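Local atomic coordinates of hypothetical protein DR0819 (Deinococcus radiodurans, PDB entry 1W3S), a protein that probably takes part in DNA repair and in recombination by the RecF pathway, as a zinc-binding member of the RecO family. Residues A6-I11 with L27-G32. Numbering follows the deposited sequence.
Sequences ANRSGI and LLTPQG
With CG anti to its carbonyl carbon (chi1 -67°) and its chain bent again at chi2 and chi3, R8 swings its guanidinium over the turn of 27-32, where T29 holds OG1 between its backbone N and carbonyl carbon. R8 NH1 lies 2.6 Å from T29 OG1, a tight approach of doubtful detail, its angle poor for a hydrogen bond and the hydroxyl oblique to the guanidinium plane. T29 OG1 donates to a lone pair of G32 O, 2.5 Å away in the carbonyl plane; G32 O also accepts from T29 N, and G32 N donates to T29 O, closing the type I turn. Q31 CB lies over one guanidinium face, toward its rim, 3.6 Å from R8 NH2, and Q31 OE1 is 3.5 Å from R8 CD. Replacing R8 by an alanine would probably uncover Q31 CB and open a gap beside T29. Both segments belong to the antiparallel hairpin of strands 5-17 and 23-29 in the N-terminal OB-fold domain. I11 and L28 form a hydrogen-bonded pair: I11 N to L28 O (2.9 Å, 154°) and L28 N to I11 O (3.0 Å). G10 CA sits 3.0 Å from L28 O. I11 packs against F113 and F116 of helix 110-125.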
ATOM      1  N   ALA A   6      25.779  -3.166   4.571  1.00 59.82           N
ATOM      2  CA  ALA A   6      24.984  -2.735   3.428  1.00 58.89           C
ATOM      3  C   ALA A   6      24.443  -1.325   3.629  1.00 58.06           C
ATOM      4  O   ALA A   6      24.054  -0.940   4.740  1.00 57.62           O
ATOM      5  CB  ALA A   6      23.841  -3.713   3.182  1.00 58.91           C
ATOM      6  N   ASN A   7      24.452  -0.560   2.540  1.00 57.24           N
ATOM      7  CA  ASN A   7      23.802   0.740   2.484  1.00 56.27           C
ATOM      8  C   ASN A   7      22.477   0.596   1.776  1.00 55.12           C
ATOM      9  O   ASN A   7      22.392  -0.034   0.720  1.00 54.53           O
ATOM     10  CB  ASN A   7      24.673   1.748   1.756  1.00 56.61           C
ATOM     11  CG  ASN A   7      26.030   1.863   2.373  1.00 57.86           C
ATOM     12  OD1 ASN A   7      26.942   1.096   2.042  1.00 61.04           O
ATOM     13  ND2 ASN A   7      26.176   2.795   3.303  1.00 58.50           N
ATOM     14  N   ARG A   8      21.442   1.163   2.389  1.00 53.87           N
ATOM     15  CA  ARG A   8      20.085   1.089   1.873  1.00 52.90           C
ATOM     16  C   ARG A   8      19.369   2.426   2.050  1.00 51.52           C
ATOM     17  O   ARG A   8      19.596   3.165   3.017  1.00 51.09           O
ATOM     18  CB  ARG A   8      19.309  -0.007   2.603  1.00 53.39           C
ATOM     19  CG  ARG A   8      19.793  -1.432   2.328  1.00 55.11           C
ATOM     20  CD  ARG A   8      19.604  -1.880   0.884  1.00 58.18           C
ATOM     21  NE  ARG A   8      18.948  -3.188   0.763  1.00 59.63           N
ATOM     22  CZ  ARG A   8      17.676  -3.440   1.088  1.00 61.20           C
ATOM     23  NH1 ARG A   8      16.911  -2.480   1.584  1.00 63.60           N
ATOM     24  NH2 ARG A   8      17.158  -4.659   0.940  1.00 60.73           N
ATOM     25  N   SER A   9      18.515   2.740   1.090  1.00 49.93           N
ATOM     26  CA  SER A   9      17.687   3.929   1.162  1.00 48.60           C
ATOM     27  C   SER A   9      16.255   3.487   1.061  1.00 47.01           C
ATOM     28  O   SER A   9      15.933   2.605   0.269  1.00 46.46           O
ATOM     29  CB  SER A   9      18.025   4.916   0.051  1.00 48.57           C
ATOM     30  OG  SER A   9      18.945   5.894   0.518  1.00 49.69           O
ATOM     31  N   GLY A  10      15.405   4.089   1.885  1.00 45.38           N
ATOM     32  CA  GLY A  10      13.998   3.746   1.899  1.00 44.43           C
ATOM     33  C   GLY A  10      13.150   4.563   2.852  1.00 43.10           C
ATOM     34  O   GLY A  10      13.621   5.490   3.518  1.00 41.98           O
ATOM     35  N   ILE A  11      11.878   4.186   2.915  1.00 42.11           N
ATOM     36  CA  ILE A  11      10.903   4.899   3.717  1.00 41.77           C
ATOM     37  C   ILE A  11      10.478   4.035   4.899  1.00 40.83           C
ATOM     38  O   ILE A  11      10.118   2.878   4.721  1.00 39.38           O
ATOM     39  CB  ILE A  11       9.712   5.278   2.846  1.00 41.38           C
ATOM     40  CG1 ILE A  11      10.138   6.323   1.821  1.00 41.03           C
ATOM     41  CG2 ILE A  11       8.527   5.788   3.689  1.00 41.55           C
ATOM     42  CD1 ILE A  11       9.245   6.327   0.579  1.00 41.53           C
ATOM     43  N   LEU A  27      11.469  -0.816   6.772  1.00 42.07           N
ATOM     44  CA  LEU A  27      11.648   0.074   5.633  1.00 42.20           C
ATOM     45  C   LEU A  27      11.215  -0.597   4.349  1.00 41.89           C
ATOM     46  O   LEU A  27      11.363  -1.801   4.200  1.00 41.58           O
ATOM     47  CB  LEU A  27      13.120   0.452   5.454  1.00 42.35           C
ATOM     48  CG  LEU A  27      13.896   1.269   6.487  1.00 43.22           C
ATOM     49  CD1 LEU A  27      14.997   2.079   5.784  1.00 44.71           C
ATOM     50  CD2 LEU A  27      13.024   2.194   7.234  1.00 43.68           C
ATOM     51  N   LEU A  28      10.689   0.195   3.426  1.00 42.16           N
ATOM     52  CA  LEU A  28      10.568  -0.200   2.030  1.00 42.87           C
ATOM     53  C   LEU A  28      11.694   0.475   1.253  1.00 42.69           C
ATOM     54  O   LEU A  28      11.894   1.684   1.358  1.00 42.04           O
ATOM     55  CB  LEU A  28       9.221   0.218   1.460  1.00 42.96           C
ATOM     56  CG  LEU A  28       8.041  -0.762   1.583  1.00 45.07           C
ATOM     57  CD1 LEU A  28       8.212  -1.820   2.680  1.00 46.89           C
ATOM     58  CD2 LEU A  28       6.738   0.008   1.794  1.00 44.28           C
ATOM     59  N   THR A  29      12.459  -0.328   0.521  1.00 42.81           N
ATOM     60  CA  THR A  29      13.559   0.175  -0.305  1.00 43.48           C
ATOM     61  C   THR A  29      13.377  -0.357  -1.717  1.00 43.26           C
ATOM     62  O   THR A  29      12.613  -1.291  -1.931  1.00 43.28           O
ATOM     63  CB  THR A  29      14.904  -0.343   0.238  1.00 43.28           C
ATOM     64  OG1 THR A  29      14.945  -1.764   0.074  1.00 44.00           O
ATOM     65  CG2 THR A  29      15.024  -0.110   1.753  1.00 43.13           C
ATOM     66  N   PRO A  30      14.099   0.187  -2.680  1.00 43.65           N
ATOM     67  CA  PRO A  30      14.076  -0.387  -4.026  1.00 44.47           C
ATOM     68  C   PRO A  30      14.433  -1.883  -4.061  1.00 45.00           C
ATOM     69  O   PRO A  30      13.956  -2.612  -4.931  1.00 44.88           O
ATOM     70  CB  PRO A  30      15.101   0.448  -4.779  1.00 44.43           C
ATOM     71  CG  PRO A  30      15.174   1.742  -4.022  1.00 44.02           C
ATOM     72  CD  PRO A  30      14.957   1.380  -2.591  1.00 43.52           C
ATOM     73  N   GLN A  31      15.229  -2.344  -3.098  1.00 45.88           N
ATOM     74  CA  GLN A  31      15.624  -3.754  -3.041  1.00 46.41           C
ATOM     75  C   GLN A  31      14.691  -4.590  -2.174  1.00 46.62           C
ATOM     76  O   GLN A  31      14.839  -5.809  -2.100  1.00 47.20           O
ATOM     77  CB  GLN A  31      17.071  -3.897  -2.568  1.00 46.83           C
ATOM     78  CG  GLN A  31      18.062  -3.210  -3.500  1.00 48.33           C
ATOM     79  CD  GLN A  31      18.128  -1.703  -3.290  1.00 51.90           C
ATOM     80  OE1 GLN A  31      18.032  -1.209  -2.149  1.00 54.66           O
ATOM     81  NE2 GLN A  31      18.276  -0.958  -4.392  1.00 53.69           N
ATOM     82  N   GLY A  32      13.715  -3.951  -1.542  1.00 46.66           N
ATOM     83  CA  GLY A  32      12.665  -4.687  -0.849  1.00 46.59           C
ATOM     84  C   GLY A  32      12.509  -4.247   0.582  1.00 46.45           C
ATOM     85  O   GLY A  32      13.172  -3.319   1.030  1.00 46.35           O
TER